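Local coordinates for protein ubiquinol-cytochrome C chaperone (Brucella abortus NCTC 8038, PDB 6RWT) that probably acts, like its mitochondrial homolog Cbp3, as a chaperone for newly made cytochrome b during assembly of respiratory complex III, at residues A35-P40 with W142-Y147; V112-A117 with A128-R133. All blocks are in the same frame, centred on the assembly; numbering follows the deposited sequence. Where two conformers were deposited one is given.

Contact 1. Residues A35-P40 with W142-Y147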
loop_
_atom_site.group_PDB
_atom_site.type_symbol
_atom_site.label_atom_id
_atom_site.label_comp_id
_atom_site.label_asym_id
_atom_site.label_seq_id
_atom_site.Cartn_x
_atom_site.Cartn_y
_atom_site.Cartn_z
ATOM N N ALA A 35 4.092 -13.417 -12.279
ATOM C CA ALA A 35 4.620 -14.637 -12.873
ATOM C C ALA A 35 4.443 -15.785 -11.858
ATOM O O ALA A 35 3.368 -16.393 -11.817
ATOM C CB ALA A 35 6.066 -14.445 -13.316
ATOM N N GLN A 36 5.431 -16.050 -11.009
ATOM C CA GLN A 36 5.393 -17.242 -10.151
ATOM C C GLN A 36 4.186 -17.308 -9.202
ATOM O O GLN A 36 3.568 -18.360 -9.082
ATOM C CB GLN A 36 6.695 -17.403 -9.351
ATOM C CG GLN A 36 6.755 -18.704 -8.551
ATOM C CD GLN A 36 8.068 -18.924 -7.825
ATOM O OE1 GLN A 36 8.903 -18.024 -7.721
ATOM N NE2 GLN A 36 8.255 -20.136 -7.310
ATOM N N PHE A 37 3.842 -16.191 -8.547
ATOM C CA PHE A 37 2.815 -16.224 -7.488
ATOM C C PHE A 37 1.370 -16.269 -8.010
ATOM O O PHE A 37 0.449 -16.505 -7.224
ATOM C CB PHE A 37 2.960 -15.043 -6.508
ATOM C CG PHE A 37 4.219 -15.044 -5.663
ATOM C CD1 PHE A 37 5.213 -16.029 -5.768
ATOM C CD2 PHE A 37 4.420 -14.000 -4.754
ATOM C CE1 PHE A 37 6.355 -15.971 -4.976
ATOM C CE2 PHE A 37 5.560 -13.944 -3.966
ATOM C CZ PHE A 37 6.527 -14.934 -4.074
ATOM N N GLN A 38 1.169 -16.017 -9.308
ATOM C CA GLN A 38 -0.157 -16.076 -9.944
ATOM C C GLN A 38 -1.159 -15.033 -9.410
ATOM O O GLN A 38 -2.377 -15.268 -9.411
ATOM C CB GLN A 38 -0.749 -17.503 -9.885
ATOM C CG GLN A 38 0.144 -18.576 -10.505
ATOM C CD GLN A 38 0.392 -18.377 -11.993
ATOM O OE1 GLN A 38 1.516 -18.542 -12.468
ATOM N NE2 GLN A 38 -0.653 -18.025 -12.740
ATOM N N VAL A 39 -0.650 -13.873 -8.987
ATOM C CA VAL A 39 -1.515 -12.690 -8.814
ATOM C C VAL A 39 -2.002 -12.297 -10.224
ATOM O O VAL A 39 -1.191 -12.198 -11.143
ATOM C CB VAL A 39 -0.799 -11.503 -8.123
ATOM C CG1 VAL A 39 -1.717 -10.282 -8.071
ATOM C CG2 VAL A 39 -0.361 -11.881 -6.712
ATOM N N PRO A 40 -3.318 -12.093 -10.408
ATOM C CA PRO A 40 -3.795 -11.778 -11.763
ATOM C C PRO A 40 -3.230 -10.451 -12.301
ATOM O O PRO A 40 -3.230 -9.455 -11.580
ATOM C CB PRO A 40 -5.320 -11.697 -11.590
ATOM C CG PRO A 40 -5.611 -12.432 -10.320
ATOM C CD PRO A 40 -4.434 -12.180 -9.446
ATOM N N TRP A 142 -4.719 -21.461 -2.342
ATOM C CA TRP A 142 -3.782 -20.747 -3.222
ATOM C C TRP A 142 -2.356 -21.140 -2.827
ATOM O O TRP A 142 -1.882 -20.702 -1.778
ATOM C CB TRP A 142 -3.990 -19.232 -3.078
ATOM C CG TRP A 142 -3.083 -18.346 -3.923
ATOM C CD1 TRP A 142 -2.381 -18.702 -5.037
ATOM C CD2 TRP A 142 -2.846 -16.942 -3.733
ATOM N NE1 TRP A 142 -1.693 -17.614 -5.538
ATOM C CE2 TRP A 142 -1.965 -16.523 -4.754
ATOM C CE3 TRP A 142 -3.285 -15.999 -2.787
ATOM C CZ2 TRP A 142 -1.514 -15.197 -4.861
ATOM C CZ3 TRP A 142 -2.840 -14.685 -2.894
ATOM C CH2 TRP A 142 -1.963 -14.297 -3.927
ATOM N N PRO A 143 -1.668 -21.969 -3.654
ATOM C CA PRO A 143 -0.323 -22.463 -3.304
ATOM C C PRO A 143 0.715 -21.408 -2.909
ATOM O O PRO A 143 1.570 -21.693 -2.070
ATOM C CB PRO A 143 0.127 -23.193 -4.576
ATOM C CG PRO A 143 -1.139 -23.648 -5.211
ATOM C CD PRO A 143 -2.169 -22.604 -4.891
ATOM N N HIS A 144 0.634 -20.209 -3.495
ATOM C CA HIS A 144 1.617 -19.146 -3.233
ATOM C C HIS A 144 1.203 -18.093 -2.185
ATOM O O HIS A 144 1.946 -17.135 -1.961
ATOM C CB HIS A 144 2.015 -18.485 -4.562
ATOM C CG HIS A 144 2.721 -19.416 -5.498
ATOM N ND1 HIS A 144 2.062 -20.126 -6.478
ATOM C CD2 HIS A 144 4.026 -19.767 -5.592
ATOM C CE1 HIS A 144 2.932 -20.872 -7.139
ATOM N NE2 HIS A 144 4.131 -20.672 -6.621
ATOM N N ALA A 145 0.053 -18.271 -1.533
ATOM C CA ALA A 145 -0.393 -17.342 -0.475
ATOM C C ALA A 145 0.590 -17.217 0.694
ATOM O O ALA A 145 0.817 -16.119 1.186
ATOM C CB ALA A 145 -1.776 -17.725 0.044
ATOM N N CYS A 146 1.161 -18.336 1.133
ATOM C CA CYS A 146 2.156 -18.323 2.219
ATOM C C CYS A 146 3.485 -17.657 1.815
ATOM O O CYS A 146 4.174 -17.087 2.659
ATOM C CB CYS A 146 2.396 -19.744 2.734
ATOM S SG CYS A 146 0.961 -20.448 3.585
ATOM N N TYR A 147 3.834 -17.738 0.533
ATOM C CA TYR A 147 4.996 -17.018 -0.038
ATOM C C TYR A 147 4.790 -15.494 0.008
ATOM O O TYR A 147 5.677 -14.738 0.434
ATOM C CB TYR A 147 5.212 -17.415 -1.506
ATOM C CG TYR A 147 6.385 -18.316 -1.806
ATOM C CD1 TYR A 147 7.667 -17.787 -1.945
ATOM C CD2 TYR A 147 6.210 -19.684 -2.019
ATOM C CE1 TYR A 147 8.751 -18.598 -2.247
ATOM C CE2 TYR A 147 7.290 -20.505 -2.325
ATOM C CZ TYR A 147 8.559 -19.955 -2.438
ATOM O OH TYR A 147 9.645 -20.750 -2.737
HETATM O O HOH W 1 6.387 -22.130 -7.444
#
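F37, H144 and Y147 come together as an aromatic cluster where the loop between helices 2-28 and 43-61 meets the turn that leads into helix 145-161. Each side makes a type I beta turn, A35 to Q38 and W142 to A145, and the two pack against each other within the all-helical chaperone fold. Among the ring contacts, Y147 sets its CB over one face of F37, nearer the ring's border than its centre and 4.2 Å from the ring centroid, while its CD1 touches CZ of F37 at 3.7 Å. H144 lies nearly parallel to F37, with planes 22° apart, but the rings are displaced until little of one lies over the other. What covers the imidazole instead is backbone: CA of F37 makes a CH-pi contact over its face, and O of Q36 sits 3.2 Å from CE1 of H144, above the ring plane rather than in it.

Beyond the cluster, CG2 of V39 reaches the rim of the W142 indole at CZ2, 4.0 Å away, and W142 also leans on T132 and I135 of helix 124-135.

Two polar links join the segments. One water receives a hydrogen bond from NE2 of Q36 and also bonds NE2 of H144 at the imidazole edge; the extended Q36 chain, whose OE1 is held by R32, carries the amide there. CG of W142 stands anti to the backbone N (chi1 180°), and from the indole beyond it NE1 donates to O of F37 at 2.9 Å, a short bond bent at the hydrogen (140°), with the oxygen close to the indole plane and the donor almost in line with the carbonyl.

Contact 2. Residues V112-A117 with A128-R133; sequences VGAYGA and AAALTR
The edge of the Y115 phenol ring meets CB of A130, which lies near the ring plane, 4.0 Å from CD1 of Y115; the backbone N of L131 also lies in the ring plane, nearest CE1. The guanidinium of R133 is the other flat group. One of its faces lies over CA of A130, on its own helix, while CB of A114 comes to its edge, 3.6 Å from NH2 of R133. A bend at chi3 (64°) turns NE out of the extended line of the arginine chain; the guanidinium lies beyond it.

L131 completes the grip on the tyrosine. Its CD2 approaches the ring obliquely, 3.6 Å from CE1 of Y115, and stays close to CZ and OH as well, the two side chains crossing at about a right angle. The phenol oxygen is hydrogen-bonded to ND2 of N134, one residue beyond R133, so it has a polar partner while the ring carbons pack on A130 and L131.

These residues form part of the interface of an antiparallel helical hairpin, helices 100-120 and 124-135 joined by a short turn. The N-to-C directions of the two short segments differ by 168°, nearly antiparallel, and their axes approach to 9.2 Å. Alanine faces alanine at the nearest point of the backbones, where the CA atoms of A114 and A130 are 6.2 Å apart and the small methyls meet CB to CB at 3.8 Å. Y115 also touches L52 of helix 43-61, extending the packing to a third helix. On helix 124-135, OG1 of T132 donates to O of A128, which the backbone N of T132 reaches from the opposite face of the carbonyl plane.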
loop_
_atom_site.group_PDB
_atom_site.type_symbol
_atom_site.label_atom_id
_atom_site.label_comp_id
_atom_site.label_asym_id
_atom_site.label_seq_id
_atom_site.Cartn_x
_atom_site.Cartn_y
_atom_site.Cartn_z
ATOM N N VAL A 112 -8.328 -4.190 3.822
ATOM C CA VAL A 112 -6.933 -4.267 4.298
ATOM C C VAL A 112 -6.813 -4.348 5.832
ATOM O O VAL A 112 -5.735 -4.652 6.345
ATOM C CB VAL A 112 -6.019 -3.130 3.751
ATOM C CG1 VAL A 112 -6.056 -3.091 2.224
ATOM C CG2 VAL A 112 -6.350 -1.770 4.363
ATOM N N GLY A 113 -7.904 -4.086 6.560
ATOM C CA GLY A 113 -7.916 -4.219 8.027
ATOM C C GLY A 113 -7.490 -5.595 8.524
ATOM O O GLY A 113 -6.791 -5.702 9.533
ATOM N N ALA A 114 -7.897 -6.645 7.802
ATOM C CA ALA A 114 -7.472 -8.015 8.105
ATOM C C ALA A 114 -5.953 -8.193 8.041
ATOM O O ALA A 114 -5.396 -8.959 8.824
ATOM C CB ALA A 114 -8.158 -9.016 7.185
ATOM N N TYR A 115 -5.290 -7.487 7.121
ATOM C CA TYR A 115 -3.820 -7.507 7.045
ATOM C C TYR A 115 -3.188 -6.914 8.314
ATOM O O TYR A 115 -2.226 -7.463 8.859
ATOM C CB TYR A 115 -3.283 -6.734 5.816
ATOM C CG TYR A 115 -3.746 -7.172 4.431
ATOM C CD1 TYR A 115 -4.161 -8.481 4.165
ATOM C CD2 TYR A 115 -3.709 -6.270 3.356
ATOM C CE1 TYR A 115 -4.541 -8.872 2.888
ATOM C CE2 TYR A 115 -4.077 -6.656 2.073
ATOM C CZ TYR A 115 -4.503 -7.945 1.838
ATOM O OH TYR A 115 -4.873 -8.310 0.555
ATOM N N GLY A 116 -3.730 -5.786 8.768
ATOM C CA GLY A 116 -3.270 -5.135 9.996
ATOM C C GLY A 116 -3.420 -6.004 11.243
ATOM O O GLY A 116 -2.487 -6.116 12.038
ATOM N N ALA A 117 -4.589 -6.618 11.417
ATOM C CA ALA A 117 -4.819 -7.508 12.569
ATOM C C ALA A 117 -3.882 -8.720 12.547
ATOM O O ALA A 117 -3.323 -9.098 13.578
ATOM C CB ALA A 117 -6.270 -7.964 12.609
ATOM N N ALA A 128 -2.273 -15.273 5.350
ATOM C CA ALA A 128 -2.462 -16.029 4.094
ATOM C C ALA A 128 -3.937 -16.188 3.713
ATOM O O ALA A 128 -4.287 -16.085 2.531
ATOM C CB ALA A 128 -1.789 -17.393 4.180
ATOM N N ALA A 129 -4.794 -16.416 4.710
ATOM C CA ALA A 129 -6.247 -16.496 4.495
ATOM C C ALA A 129 -6.830 -15.169 3.981
ATOM O O ALA A 129 -7.638 -15.176 3.047
ATOM C CB ALA A 129 -6.961 -16.939 5.774
ATOM N N ALA A 130 -6.412 -14.046 4.579
ATOM C CA ALA A 130 -6.839 -12.707 4.137
ATOM C C ALA A 130 -6.357 -12.385 2.710
ATOM O O ALA A 130 -7.122 -11.873 1.881
ATOM C CB ALA A 130 -6.342 -11.644 5.111
ATOM N N LEU A 131 -5.099 -12.703 2.423
ATOM C CA LEU A 131 -4.558 -12.528 1.068
ATOM C C LEU A 131 -5.325 -13.363 0.021
ATOM O O LEU A 131 -5.612 -12.865 -1.072
ATOM C CB LEU A 131 -3.062 -12.851 1.030
ATOM C CG LEU A 131 -2.125 -11.875 1.761
ATOM C CD1 LEU A 131 -0.744 -12.475 1.958
ATOM C CD2 LEU A 131 -2.005 -10.548 1.015
ATOM N N THR A 132 -5.645 -14.620 0.358
ATOM C CA THR A 132 -6.408 -15.503 -0.536
ATOM C C THR A 132 -7.809 -14.937 -0.780
ATOM O O THR A 132 -8.246 -14.850 -1.924
ATOM C CB THR A 132 -6.500 -16.955 0.026
ATOM O OG1 THR A 132 -5.183 -17.474 0.266
ATOM C CG2 THR A 132 -7.217 -17.895 -0.941
ATOM N N ARG A 133 -8.487 -14.552 0.305
ATOM C CA ARG A 133 -9.828 -13.943 0.258
ATOM C C ARG A 133 -9.859 -12.720 -0.669
ATOM O O ARG A 133 -10.742 -12.595 -1.515
ATOM C CB ARG A 133 -10.261 -13.532 1.673
ATOM C CG ARG A 133 -11.737 -13.219 1.850
ATOM C CD ARG A 133 -12.183 -13.402 3.306
ATOM N NE ARG A 133 -11.512 -12.463 4.221
ATOM C CZ ARG A 133 -10.713 -12.772 5.253
ATOM N NH1 ARG A 133 -10.421 -14.029 5.590
ATOM N NH2 ARG A 133 -10.186 -11.784 5.977
#

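From the N terminus the chain first passes helix 2-28 and enters the loop holding 35-40, where contact 1 opens. Helices 43-61, 66-89, 100-120 and 124-135 follow before 142-147 returns to close it, a largely helical loop of about a hundred residues. Contact 2 falls wholly within that span and closes a much smaller loop, the ten residues between 112-117 and 128-133, so the two nest and do not cross. Helix 124-135 joins them: CB of A145 packs on T132, 3.4 Å from its OG1, and the W142 ring on T132 and the carbonyl O of L131. The hairpin is thereby tied to helix 145-161 and the early loop.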